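Thiol:disulfide interchange protein (Klebsiella pneumoniae, PDB 6DXN) probably acts as a periplasmic DsbA-type oxidoreductase of the thioredoxin family, exchanging disulfides with substrate proteins through a redox-active cysteine pair. Local coordinates at residues A[76-79]-A[80-84]; A[104-107]-A[108-111]; A[140-143]-A[144-148]; A[170-173]-A[174-177]. All blocks are in the same frame, centred on the assembly; numbering follows the deposited sequence.

Contact 1: residues A[76-79]-A[80-84]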
ATOM      1  N   GLU A  76      -4.604  -7.621  -8.992  1.00 13.82           N
ATOM      2  CA  GLU A  76      -5.974  -7.925  -9.273  1.00 13.57           C
ATOM      3  C   GLU A  76      -6.664  -8.377  -7.983  1.00 13.09           C
ATOM      4  O   GLU A  76      -7.782  -7.953  -7.693  1.00 12.02           O
ATOM      5  CB  GLU A  76      -6.054  -9.004 -10.354  1.00 14.74           C
ATOM      6  CG  GLU A  76      -7.467  -9.430 -10.685  1.00 15.67           C
ATOM      7  CD  GLU A  76      -7.524 -10.493 -11.765  1.00 16.92           C
ATOM      8  OE1 GLU A  76      -6.905 -11.559 -11.579  1.00 19.26           O
ATOM      9  OE2 GLU A  76      -8.157 -10.237 -12.799  1.00 20.47           O
ATOM     10  N   ALA A  77      -5.980  -9.236  -7.212  1.00 12.35           N
ATOM     11  CA  ALA A  77      -6.551  -9.748  -5.973  1.00 11.69           C
ATOM     12  C   ALA A  77      -6.793  -8.597  -4.984  1.00 11.74           C
ATOM     13  O   ALA A  77      -7.808  -8.578  -4.277  1.00 10.75           O
ATOM     14  CB  ALA A  77      -5.650 -10.802  -5.388  1.00 11.87           C
ATOM     15  N   TRP A  78      -5.881  -7.619  -4.969  1.00 11.31           N
ATOM     16  CA  TRP A  78      -6.028  -6.487  -4.030  1.00 10.84           C
ATOM     17  C   TRP A  78      -7.245  -5.633  -4.442  1.00 11.78           C
ATOM     18  O   TRP A  78      -8.034  -5.187  -3.593  1.00 11.60           O
ATOM     19  CB  TRP A  78      -4.704  -5.716  -3.955  1.00 10.21           C
ATOM     20  CG  TRP A  78      -4.624  -4.679  -2.876  1.00  9.69           C
ATOM     21  CD1 TRP A  78      -4.333  -3.356  -3.043  1.00  9.92           C
ATOM     22  CD2 TRP A  78      -4.862  -4.862  -1.468  1.00  9.90           C
ATOM     23  NE1 TRP A  78      -4.349  -2.713  -1.839  1.00  9.73           N
ATOM     24  CE2 TRP A  78      -4.674  -3.605  -0.854  1.00  9.65           C
ATOM     25  CE3 TRP A  78      -5.196  -5.960  -0.663  1.00 10.14           C
ATOM     26  CZ2 TRP A  78      -4.820  -3.413   0.518  1.00  9.16           C
ATOM     27  CZ3 TRP A  78      -5.367  -5.763   0.693  1.00 10.26           C
ATOM     28  CH2 TRP A  78      -5.171  -4.505   1.272  1.00  9.93           C
ATOM     29  N   ALA A  79      -7.406  -5.439  -5.756  1.00 13.12           N
ATOM     30  CA  ALA A  79      -8.513  -4.663  -6.319  1.00 14.05           C
ATOM     31  C   ALA A  79      -9.849  -5.339  -5.991  1.00 15.24           C
ATOM     32  O   ALA A  79     -10.801  -4.668  -5.580  1.00 14.49           O
ATOM     33  CB  ALA A  79      -8.312  -4.493  -7.802  1.00 13.95           C
ATOM     34  N   VAL A  80      -9.913  -6.667  -6.175  1.00 16.75           N
ATOM     35  CA  VAL A  80     -11.116  -7.430  -5.849  1.00 18.21           C
ATOM     36  C   VAL A  80     -11.343  -7.352  -4.336  1.00 19.17           C
ATOM     37  O   VAL A  80     -12.486  -7.225  -3.881  1.00 22.32           O
ATOM     38  CB  VAL A  80     -11.031  -8.902  -6.310  1.00 18.60           C
ATOM     39  CG1 VAL A  80     -12.116  -9.754  -5.676  1.00 20.04           C
ATOM     40  CG2 VAL A  80     -11.076  -9.040  -7.822  1.00 18.28           C
ATOM     41  N   ALA A  81     -10.244  -7.454  -3.577  1.00 19.04           N
ATOM     42  CA  ALA A  81     -10.261  -7.429  -2.104  1.00 19.90           C
ATOM     43  C   ALA A  81     -10.968  -6.178  -1.565  1.00 21.51           C
ATOM     44  O   ALA A  81     -11.735  -6.265  -0.593  1.00 22.92           O
ATOM     45  CB  ALA A  81      -8.844  -7.496  -1.586  1.00 21.34           C
ATOM     46  N   GLN A  82     -10.704  -5.030  -2.198  1.00 20.01           N
ATOM     47  CA  GLN A  82     -11.252  -3.723  -1.783  1.00 23.43           C
ATOM     48  C   GLN A  82     -12.687  -3.552  -2.300  1.00 24.11           C
ATOM     49  O   GLN A  82     -13.507  -2.919  -1.647  1.00 22.17           O
ATOM     50  CB  GLN A  82     -10.349  -2.598  -2.288  1.00 21.96           C
ATOM     51  CG  GLN A  82      -8.950  -2.658  -1.703  1.00 23.35           C
ATOM     52  CD  GLN A  82      -7.972  -1.770  -2.425  1.00 24.84           C
ATOM     53  OE1 GLN A  82      -6.881  -2.200  -2.789  1.00 30.20           O
ATOM     54  NE2 GLN A  82      -8.362  -0.529  -2.662  1.00 28.55           N
ATOM     55  N   TYR A  83     -12.965  -4.115  -3.479  1.00 25.36           N
ATOM     56  CA  TYR A  83     -14.302  -4.065  -4.077  1.00 28.46           C
ATOM     57  C   TYR A  83     -15.259  -4.914  -3.233  1.00 28.45           C
ATOM     58  O   TYR A  83     -16.407  -4.524  -3.000  1.00 26.80           O
ATOM     59  CB  TYR A  83     -14.262  -4.547  -5.530  1.00 30.75           C
ATOM     60  CG  TYR A  83     -15.618  -4.766  -6.152  1.00 32.94           C
ATOM     61  CD1 TYR A  83     -16.339  -3.712  -6.691  1.00 35.33           C
ATOM     62  CD2 TYR A  83     -16.182  -6.032  -6.208  1.00 35.87           C
ATOM     63  CE1 TYR A  83     -17.589  -3.908  -7.259  1.00 37.60           C
ATOM     64  CE2 TYR A  83     -17.430  -6.244  -6.774  1.00 37.48           C
ATOM     65  CZ  TYR A  83     -18.136  -5.177  -7.302  1.00 38.00           C
ATOM     66  OH  TYR A  83     -19.364  -5.384  -7.861  1.00 45.19           O
ATOM     67  N   ALA A  84     -14.768  -6.089  -2.814  1.00 26.12           N
ATOM     68  CA  ALA A  84     -15.512  -6.998  -1.951  1.00 26.84           C
ATOM     69  C   ALA A  84     -15.448  -6.482  -0.508  1.00 27.95           C
ATOM     70  O   ALA A  84     -16.162  -6.971   0.373  1.00 31.81           O
ATOM     71  CB  ALA A  84     -14.945  -8.390  -2.056  1.00 27.60           C
TER
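Trp78 and Gln82 meet one turn apart on helix 71-83, part of the helical insertion that DsbA proteins add to the thioredoxin fold. The Gln82 amide comes in over one face of the indole. Its CD stands 3.8 Å above the ring plane, offset toward the rim, and the ring and amide planes are 64° apart. The torsions account for this: Trp78 holds CG anti to its backbone N (chi1 -170°), beside its own carbonyl, while Gln82 runs out extended beyond CG and spans the gap to the ring. Although Gln82 OE1 lies 2.8 Å from Trp78 NE1, the angle rules out a hydrogen bond; the same oxygen is modelled implausibly near the ring carbons, leaving the setting of the amide end doubtful. The indole N-H is instead given to Lys61 O, and Phe29 packs edge-to-face with the ring. Ala81 approaches the indole obliquely, its CB 4.1 Å from Trp78 CE3. Regular i to i+4 bonds carry the backbone, among them Val80 N to Glu76 O at 2.9 Å (N-H...O 165°) and Gln82 N to Trp78 O at 3.0 Å. On a different flank Ala77 and Val80 face Tyr124 and Phe114, from helices 121-129 and 107-115. There the Val80 isopropyl group leans back along the helix, with CG2 3.5 Å from Glu76 O.

Contact 2: residues A[104-107]-A[108-111]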
ATOM      1  N   ILE A 104       1.561 -19.821  -1.837  1.00 23.07           N
ATOM      2  CA  ILE A 104       0.937 -19.150  -2.978  1.00 22.67           C
ATOM      3  C   ILE A 104       1.987 -19.103  -4.091  1.00 22.39           C
ATOM      4  O   ILE A 104       2.888 -18.267  -4.072  1.00 23.42           O
ATOM      5  CB  ILE A 104       0.376 -17.753  -2.638  1.00 21.27           C
ATOM      6  CG1 ILE A 104      -0.708 -17.824  -1.558  1.00 21.44           C
ATOM      7  CG2 ILE A 104      -0.146 -17.086  -3.904  1.00 20.03           C
ATOM      8  CD1 ILE A 104      -1.238 -16.474  -1.122  1.00 22.64           C
ATOM      9  N   LYS A 105       1.842 -20.019  -5.054  1.00 22.81           N
ATOM     10  CA  LYS A 105       2.779 -20.157  -6.154  1.00 22.49           C
ATOM     11  C   LYS A 105       2.122 -19.763  -7.480  1.00 20.52           C
ATOM     12  O   LYS A 105       2.812 -19.306  -8.387  1.00 19.66           O
ATOM     13  CB  LYS A 105       3.261 -21.611  -6.233  1.00 25.56           C
ATOM     14  CG  LYS A 105       3.925 -22.159  -4.978  1.00 27.31           C
ATOM     15  CD  LYS A 105       4.063 -23.677  -5.022  1.00 31.19           C
ATOM     16  CE  LYS A 105       4.857 -24.255  -3.871  1.00 33.01           C
ATOM     17  NZ  LYS A 105       6.295 -23.907  -3.969  1.00 36.16           N
ATOM     18  N   THR A 106       0.792 -19.920  -7.565  1.00 21.13           N
ATOM     19  CA  THR A 106       0.030 -19.646  -8.799  1.00 20.02           C
ATOM     20  C   THR A 106      -1.172 -18.727  -8.538  1.00 19.13           C
ATOM     21  O   THR A 106      -1.585 -18.524  -7.397  1.00 17.58           O
ATOM     22  CB  THR A 106      -0.567 -20.936  -9.370  1.00 20.68           C
ATOM     23  OG1 THR A 106      -1.522 -21.392  -8.411  1.00 19.98           O
ATOM     24  CG2 THR A 106       0.448 -22.029  -9.643  1.00 21.18           C
ATOM     25  N   ALA A 107      -1.771 -18.242  -9.635  1.00 19.77           N
ATOM     26  CA  ALA A 107      -2.963 -17.408  -9.585  1.00 20.88           C
ATOM     27  C   ALA A 107      -4.118 -18.185  -8.937  1.00 20.96           C
ATOM     28  O   ALA A 107      -4.922 -17.613  -8.214  1.00 20.90           O
ATOM     29  CB  ALA A 107      -3.319 -16.946 -10.977  1.00 21.58           C
ATOM     30  N   ALA A 108      -4.175 -19.502  -9.191  1.00 21.58           N
ATOM     31  CA  ALA A 108      -5.249 -20.338  -8.642  1.00 22.23           C
ATOM     32  C   ALA A 108      -5.132 -20.429  -7.113  1.00 21.42           C
ATOM     33  O   ALA A 108      -6.138 -20.623  -6.422  1.00 23.35           O
ATOM     34  CB  ALA A 108      -5.227 -21.709  -9.282  1.00 22.86           C
ATOM     35  N   ASP A 109      -3.911 -20.254  -6.593  1.00 19.69           N
ATOM     36  CA  ASP A 109      -3.665 -20.328  -5.150  1.00 18.40           C
ATOM     37  C   ASP A 109      -4.147 -19.057  -4.440  1.00 18.12           C
ATOM     38  O   ASP A 109      -4.488 -19.103  -3.245  1.00 18.00           O
ATOM     39  CB  ASP A 109      -2.188 -20.579  -4.846  1.00 17.75           C
ATOM     40  CG  ASP A 109      -1.747 -21.998  -5.144  1.00 18.27           C
ATOM     41  OD1 ASP A 109      -2.631 -22.835  -5.420  1.00 19.25           O
ATOM     42  OD2 ASP A 109      -0.529 -22.250  -5.091  1.00 18.41           O
ATOM     43  N   ILE A 110      -4.125 -17.923  -5.148  1.00 17.63           N
ATOM     44  CA  ILE A 110      -4.597 -16.669  -4.566  1.00 19.25           C
ATOM     45  C   ILE A 110      -6.113 -16.769  -4.356  1.00 19.92           C
ATOM     46  O   ILE A 110      -6.630 -16.295  -3.349  1.00 23.78           O
ATOM     47  CB  ILE A 110      -4.205 -15.459  -5.442  1.00 18.81           C
ATOM     48  CG1 ILE A 110      -2.685 -15.278  -5.497  1.00 18.28           C
ATOM     49  CG2 ILE A 110      -4.906 -14.205  -4.945  1.00 20.00           C
ATOM     50  CD1 ILE A 110      -2.212 -14.218  -6.475  1.00 18.16           C
ATOM     51  N   VAL A 111      -6.805 -17.404  -5.314  1.00 19.77           N
ATOM     52  CA  VAL A 111      -8.249 -17.583  -5.265  1.00 19.57           C
ATOM     53  C   VAL A 111      -8.617 -18.421  -4.035  1.00 20.37           C
ATOM     54  O   VAL A 111      -9.644 -18.167  -3.409  1.00 18.28           O
ATOM     55  CB  VAL A 111      -8.793 -18.215  -6.563  1.00 19.85           C
ATOM     56  CG1 VAL A 111     -10.221 -18.711  -6.402  1.00 21.92           C
ATOM     57  CG2 VAL A 111      -8.691 -17.266  -7.743  1.00 19.80           C
TER
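Ile104 lays its CG2 methyl against CG1 of Ile110 at 3.5 Å, the two side chains crossing at about a right angle where the loop enters helix 107-115. Thr106 is the N-cap of that helix. Its OG1 is held between the backbone N and the carbonyl carbon (chi1 65°), a setting that turns the hydroxyl in toward the first turn, where it accepts from Asp109 N at 3.2 Å. The same N-H also reaches Thr106 O at 3.0 Å, but from well above the carbonyl plane, so two moderate bonds share one donor. No reciprocal bond from the Asp109 carboxylate to Thr106 N is formed, so this is an N-cap without the full capping box; Thr106 N has no partner in the model. The Asp109 carboxylate passes Thr106 obliquely, with CG 3.3 Å from OG1, and its OD1 has a long, weak ion pair with Lys112. Inward, Ile104 and Ile110 both pack on Leu94 of helix 87-99, and Ile110 also meets Ala73, Leu74 and Ala77 of helix 71-83, joining the helix start to its two neighbouring helices. The Asp109 carboxylate finally ties down the loop backbone: OD2 accepts Lys105 N on its anti lone pair at 3.3 Å, nearly straight at 171°.

Contact 3: residues A[140-143]-A[144-148]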
ATOM      1  N   GLN A 140      -3.570   1.563 -10.318  1.00 19.61           N
ATOM      2  CA  GLN A 140      -2.400   1.080  -9.580  1.00 20.19           C
ATOM      3  C   GLN A 140      -1.166   1.011 -10.495  1.00 19.75           C
ATOM      4  O   GLN A 140      -0.116   1.545 -10.142  1.00 21.50           O
ATOM      5  CB  GLN A 140      -2.739  -0.263  -8.926  1.00 21.39           C
ATOM      6  CG  GLN A 140      -3.572  -0.116  -7.654  1.00 21.63           C
ATOM      7  CD  GLN A 140      -4.151  -1.423  -7.166  1.00 23.59           C
ATOM      8  OE1 GLN A 140      -3.732  -1.972  -6.151  1.00 25.88           O
ATOM      9  NE2 GLN A 140      -5.103  -1.957  -7.914  1.00 25.67           N
ATOM     10  N   ASP A 141      -1.300   0.367 -11.663  1.00 17.67           N
ATOM     11  CA  ASP A 141      -0.198   0.210 -12.623  1.00 17.36           C
ATOM     12  C   ASP A 141       0.234   1.569 -13.204  1.00 16.51           C
ATOM     13  O   ASP A 141       1.430   1.852 -13.354  1.00 14.23           O
ATOM     14  CB  ASP A 141      -0.588  -0.751 -13.752  1.00 18.58           C
ATOM     15  CG  ASP A 141      -0.850  -2.186 -13.315  1.00 19.77           C
ATOM     16  OD1 ASP A 141      -0.337  -2.588 -12.240  1.00 20.19           O
ATOM     17  OD2 ASP A 141      -1.571  -2.897 -14.055  1.00 20.64           O
ATOM     18  N   ASN A 142      -0.746   2.414 -13.533  1.00 16.65           N
ATOM     19  CA  ASN A 142      -0.470   3.710 -14.151  1.00 17.54           C
ATOM     20  C   ASN A 142       0.328   4.625 -13.206  1.00 18.39           C
ATOM     21  O   ASN A 142       1.247   5.321 -13.642  1.00 18.61           O
ATOM     22  CB  ASN A 142      -1.765   4.415 -14.562  1.00 18.89           C
ATOM     23  CG  ASN A 142      -1.509   5.691 -15.335  1.00 19.29           C
ATOM     24  OD1 ASN A 142      -0.666   5.721 -16.231  1.00 19.48           O
ATOM     25  ND2 ASN A 142      -2.239   6.740 -15.003  1.00 18.21           N
ATOM     26  N   LEU A 143      -0.027   4.626 -11.918  1.00 17.68           N
ATOM     27  CA  LEU A 143       0.646   5.514 -10.950  1.00 18.31           C
ATOM     28  C   LEU A 143       2.055   5.010 -10.605  1.00 17.57           C
ATOM     29  O   LEU A 143       2.936   5.829 -10.326  1.00 16.46           O
ATOM     30  CB  LEU A 143      -0.231   5.707  -9.708  1.00 18.31           C
ATOM     31  CG  LEU A 143      -1.165   6.922  -9.766  1.00 19.73           C
ATOM     32  CD1 LEU A 143      -1.909   7.016 -11.085  1.00 20.08           C
ATOM     33  CD2 LEU A 143      -2.141   6.918  -8.610  1.00 20.77           C
ATOM     34  N   VAL A 144       2.276   3.691 -10.640  1.00 16.74           N
ATOM     35  CA  VAL A 144       3.627   3.180 -10.380  1.00 16.97           C
ATOM     36  C   VAL A 144       4.570   3.775 -11.438  1.00 17.89           C
ATOM     37  O   VAL A 144       5.716   4.128 -11.136  1.00 18.77           O
ATOM     38  CB  VAL A 144       3.668   1.638 -10.338  1.00 17.64           C
ATOM     39  CG1 VAL A 144       5.077   1.088 -10.495  1.00 17.70           C
ATOM     40  CG2 VAL A 144       3.023   1.104  -9.072  1.00 17.45           C
ATOM     41  N   GLU A 145       4.063   3.909 -12.670  1.00 18.66           N
ATOM     42  CA  GLU A 145       4.828   4.496 -13.769  1.00 20.39           C
ATOM     43  C   GLU A 145       4.915   6.024 -13.588  1.00 20.83           C
ATOM     44  O   GLU A 145       6.010   6.571 -13.439  1.00 21.03           O
ATOM     45  CB  GLU A 145       4.217   4.063 -15.108  1.00 23.25           C
ATOM     46  CG  GLU A 145       4.887   4.661 -16.333  1.00 25.39           C
ATOM     47  CD  GLU A 145       4.343   6.003 -16.793  1.00 28.64           C
ATOM     48  OE1 GLU A 145       3.104   6.128 -16.927  1.00 31.46           O
ATOM     49  OE2 GLU A 145       5.153   6.921 -17.015  1.00 33.44           O
ATOM     50  N   LYS A 146       3.766   6.704 -13.550  1.00 22.16           N
ATOM     51  CA  LYS A 146       3.747   8.187 -13.463  1.00 24.26           C
ATOM     52  C   LYS A 146       4.542   8.695 -12.249  1.00 24.26           C
ATOM     53  O   LYS A 146       5.356   9.612 -12.388  1.00 23.04           O
ATOM     54  CB  LYS A 146       2.306   8.707 -13.452  1.00 26.66           C
ATOM     55  CG  LYS A 146       1.523   8.481 -14.741  1.00 28.21           C
ATOM     56  CD  LYS A 146       2.163   9.109 -15.966  1.00 29.09           C
ATOM     57  CE  LYS A 146       1.295   9.019 -17.205  1.00 30.97           C
ATOM     58  NZ  LYS A 146       0.967   7.613 -17.546  1.00 31.02           N
HETATM   59  N   MSE A 147       4.323   8.093 -11.071  1.00 25.37           N
HETATM   60  CA  MSE A 147       5.022   8.524  -9.849  1.00 25.18           C
HETATM   61  C   MSE A 147       6.485   8.096  -9.793  1.00 26.21           C
HETATM   62  O   MSE A 147       7.227   8.555  -8.923  1.00 23.87           O
HETATM   63  CB  MSE A 147       4.237   8.063  -8.628  1.00 28.44           C
HETATM   64  CG  MSE A 147       2.816   8.623  -8.696  1.00 32.24           C
HETATM   65 SE   MSE A 147       2.150   9.104  -6.908  1.00 40.20          SE
HETATM   66  CE  MSE A 147       0.337   8.399  -7.115  1.00 36.41           C
ATOM     67  N   LYS A 148       6.888   7.214 -10.721  1.00 23.86           N
ATOM     68  CA  LYS A 148       8.278   6.753 -10.866  1.00 26.79           C
ATOM     69  C   LYS A 148       8.722   5.993  -9.607  1.00 26.41           C
ATOM     70  O   LYS A 148       9.795   6.246  -9.064  1.00 27.37           O
ATOM     71  CB  LYS A 148       9.187   7.953 -11.167  1.00 27.72           C
ATOM     72  CG  LYS A 148       8.750   8.797 -12.360  1.00 28.71           C
ATOM     73  CD  LYS A 148       9.513  10.103 -12.539  1.00 29.21           C
ATOM     74  CE  LYS A 148      10.978   9.916 -12.876  1.00 29.72           C
ATOM     75  NZ  LYS A 148      11.651  11.214 -13.136  1.00 29.50           N
TER
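Gln140 O receives Val144 N at 3.3 Å, and the Val144 CG2 methyl rests against the same carbonyl oxygen. The side chain of Gln140 turns to other partners: OE1 accepts from His63 N on strand 60-63, while NE2 bonds back to Leu136 O. Asp141 joins Glu145 through a weak backbone bond, and its OD1 is hydrogen-bonded to Ser65 OG. Asn142 carries the polar side of the contact. With CG anti to the backbone N (chi1 -174°), its amide reaches along the helix so that OD1 takes Lys146 NZ at 2.8 Å. Lys146 gets there by bending at chi2 and chi4, curling its ammonium back over the turn. That ammonium is also in a salt bridge with Glu145 OE1 at 2.7 Å, so two acceptors share it. In the backbone, Lys146 N meets Asn142 O at 2.9 Å, almost straight (178°) and in the carbonyl plane. Leu143 closes the segment on the apolar side, lying side by side with Met147, which is present as selenomethionine. Leu143 CD2 to Met147 CE is only 3.3 Å, tighter than usual van der Waals contact, a tight fit that may partly reflect how the selenomethionine end was modelled. Both side chains pack on Phe28 of strand 25-29 and on Pro23. Met147 N still bonds to Leu143 O at 2.8 Å, but Lys148 then takes a positive phi, and with two bonds back into the last turn the end of helix 131-146 is a Schellman motif.

Contact 4: residues A[170-173]-A[174-177]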
ATOM      1  N   GLN A 170      14.835   5.758  15.333  1.00 20.43           N
ATOM      2  CA  GLN A 170      15.384   4.411  15.302  1.00 24.00           C
ATOM      3  C   GLN A 170      15.309   3.695  16.659  1.00 24.57           C
ATOM      4  O   GLN A 170      15.653   2.520  16.726  1.00 25.44           O
ATOM      5  CB  GLN A 170      16.825   4.508  14.801  1.00 24.50           C
ATOM      6  CG  GLN A 170      16.922   5.038  13.379  1.00 24.76           C
ATOM      7  CD  GLN A 170      16.343   4.066  12.381  1.00 24.91           C
ATOM      8  OE1 GLN A 170      16.458   2.854  12.540  1.00 23.15           O
ATOM      9  NE2 GLN A 170      15.718   4.591  11.338  1.00 22.85           N
ATOM     10  N   ASP A 171      14.840   4.384  17.709  1.00 26.31           N
ATOM     11  CA  ASP A 171      14.742   3.799  19.069  1.00 25.44           C
ATOM     12  C   ASP A 171      14.125   2.397  19.003  1.00 25.65           C
ATOM     13  O   ASP A 171      14.815   1.413  19.283  1.00 24.56           O
ATOM     14  CB  ASP A 171      13.952   4.704  20.013  1.00 26.52           C
ATOM     15  CG  ASP A 171      14.653   6.019  20.297  1.00 26.92           C
ATOM     16  OD1 ASP A 171      15.856   5.984  20.632  1.00 25.69           O
ATOM     17  OD2 ASP A 171      14.006   7.067  20.133  1.00 28.03           O
ATOM     18  N   ASP A 172      12.827   2.323  18.689  1.00 23.48           N
ATOM     19  CA  ASP A 172      12.146   1.027  18.544  1.00 23.62           C
ATOM     20  C   ASP A 172      11.025   1.193  17.505  1.00 21.32           C
ATOM     21  O   ASP A 172      10.773   2.306  17.024  1.00 17.53           O
ATOM     22  CB  ASP A 172      11.700   0.448  19.891  1.00 23.65           C
ATOM     23  CG  ASP A 172      10.375   0.966  20.405  1.00 24.30           C
ATOM     24  OD1 ASP A 172       9.988   2.083  20.017  1.00 22.86           O
ATOM     25  OD2 ASP A 172       9.722   0.213  21.162  1.00 24.38           O
ATOM     26  N   TYR A 173      10.347   0.086  17.178  1.00 20.10           N
ATOM     27  CA  TYR A 173       9.356   0.091  16.088  1.00 22.30           C
ATOM     28  C   TYR A 173       8.119   0.944  16.402  1.00 20.73           C
ATOM     29  O   TYR A 173       7.558   1.534  15.482  1.00 21.37           O
ATOM     30  CB  TYR A 173       8.936  -1.330  15.701  1.00 20.69           C
ATOM     31  CG  TYR A 173      10.033  -2.187  15.119  1.00 22.45           C
ATOM     32  CD1 TYR A 173      10.836  -1.727  14.084  1.00 21.01           C
ATOM     33  CD2 TYR A 173      10.219  -3.491  15.549  1.00 23.94           C
ATOM     34  CE1 TYR A 173      11.838  -2.515  13.542  1.00 23.90           C
ATOM     35  CE2 TYR A 173      11.202  -4.299  15.004  1.00 24.82           C
ATOM     36  CZ  TYR A 173      12.017  -3.810  14.001  1.00 25.02           C
ATOM     37  OH  TYR A 173      12.991  -4.609  13.482  1.00 23.70           O
ATOM     38  N   ASP A 174       7.686   0.963  17.669  1.00 21.78           N
ATOM     39  CA  ASP A 174       6.495   1.712  18.098  1.00 23.09           C
ATOM     40  C   ASP A 174       6.743   3.211  17.883  1.00 23.56           C
ATOM     41  O   ASP A 174       5.880   3.925  17.355  1.00 25.10           O
ATOM     42  CB  ASP A 174       6.132   1.381  19.551  1.00 24.64           C
ATOM     43  CG  ASP A 174       5.798  -0.089  19.779  1.00 28.80           C
ATOM     44  OD1 ASP A 174       5.567  -0.792  18.782  1.00 27.78           O
ATOM     45  OD2 ASP A 174       5.777  -0.523  20.953  1.00 31.74           O
ATOM     46  N   THR A 175       7.944   3.658  18.258  1.00 22.19           N
ATOM     47  CA  THR A 175       8.331   5.057  18.131  1.00 22.09           C
ATOM     48  C   THR A 175       8.463   5.395  16.642  1.00 20.38           C
ATOM     49  O   THR A 175       8.028   6.464  16.195  1.00 16.63           O
ATOM     50  CB  THR A 175       9.612   5.338  18.928  1.00 21.84           C
ATOM     51  OG1 THR A 175       9.381   4.930  20.280  1.00 20.39           O
ATOM     52  CG2 THR A 175      10.028   6.793  18.892  1.00 23.80           C
ATOM     53  N   TYR A 176       9.041   4.458  15.881  1.00 19.42           N
ATOM     54  CA  TYR A 176       9.222   4.639  14.447  1.00 17.29           C
ATOM     55  C   TYR A 176       7.864   4.859  13.763  1.00 17.92           C
ATOM     56  O   TYR A 176       7.704   5.801  12.961  1.00 16.43           O
ATOM     57  CB  TYR A 176       9.943   3.443  13.814  1.00 17.24           C
ATOM     58  CG  TYR A 176      10.069   3.584  12.320  1.00 16.75           C
ATOM     59  CD1 TYR A 176       9.017   3.229  11.492  1.00 16.62           C
ATOM     60  CD2 TYR A 176      11.204   4.123  11.736  1.00 15.93           C
ATOM     61  CE1 TYR A 176       9.097   3.383  10.119  1.00 16.51           C
ATOM     62  CE2 TYR A 176      11.304   4.273  10.361  1.00 16.01           C
ATOM     63  CZ  TYR A 176      10.239   3.912   9.551  1.00 15.56           C
ATOM     64  OH  TYR A 176      10.290   4.060   8.197  1.00 15.02           O
ATOM     65  N   ALA A 177       6.900   3.979  14.069  1.00 17.37           N
ATOM     66  CA  ALA A 177       5.565   4.036  13.476  1.00 17.13           C
ATOM     67  C   ALA A 177       4.900   5.383  13.800  1.00 16.79           C
ATOM     68  O   ALA A 177       4.283   5.987  12.934  1.00 15.39           O
ATOM     69  CB  ALA A 177       4.726   2.877  13.957  1.00 17.36           C
TER
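With CG between backbone N and carbonyl carbon (chi1 84°), Asp172 swings its carboxylate over the first turn of helix 173-188, and Thr175, whose OG1 sits beside its own backbone N (chi1 -55°), offers hydroxyl and amide to the same oxygen. Asp172 OD1 accepts from both: Thr175 OG1 at 2.9 Å, arriving nearly in line with the C-O bond, and Thr175 N at 3.1 Å, on the syn side and 31° out of the carboxylate plane. The two donors reach OD1 from opposite faces of that plane, a pairing that should restrict rotation of the carboxylate. The bond from Thr175 N marks Asp172 as the N-cap. The other oxygen, Asp172 OD2, lies 4.0 Å from Asp174 OD2. These like charges are probably tolerated because both stand at the amino end of a helix, where the backbone N-H groups would favour negative charge. Regular helical bonding starts at once: Tyr176 N meets Asp172 O at 3.0 Å, in the carbonyl plane, and Ala177 N meets Tyr173 O at 2.9 Å. A triethylene glycol, probably from the crystallisation liquor, is bound near the Tyr176 side chain. Asp172 and its neighbours are largely exposed, whereas the inner side of the turn is packed: Tyr176 gives its hydroxyl end to Asn165 O, in the loop that follows strand 161-163, and lies on Ile43 and Val45, while Ala177 rests on Ala48 of helix 45-52.

Contact 1 touches both contact 2 and contact 3, which lie about 12 Å apart at their nearest atoms, while contact 4 stands apart. Ala77 CB of contact 1 touches Ile110 CG2 of contact 2 at 3.5 Å, joining two helices of the helical domain. On another flank Trp78 CD1 of contact 1 lies 3.5 Å from Gln140 OE1 of contact 3, whose helix 131-146 also packs on strand 25-29; that strand leads toward the predicted redox pair Cys33 and Cys36, whose disulfide is not formed here. Contact 4 begins helix 173-188 on the opposite side of the chain's centre from contacts 1 and 3, its nearest atoms about 17 Å from contact 3, next to the bound triethylene glycol.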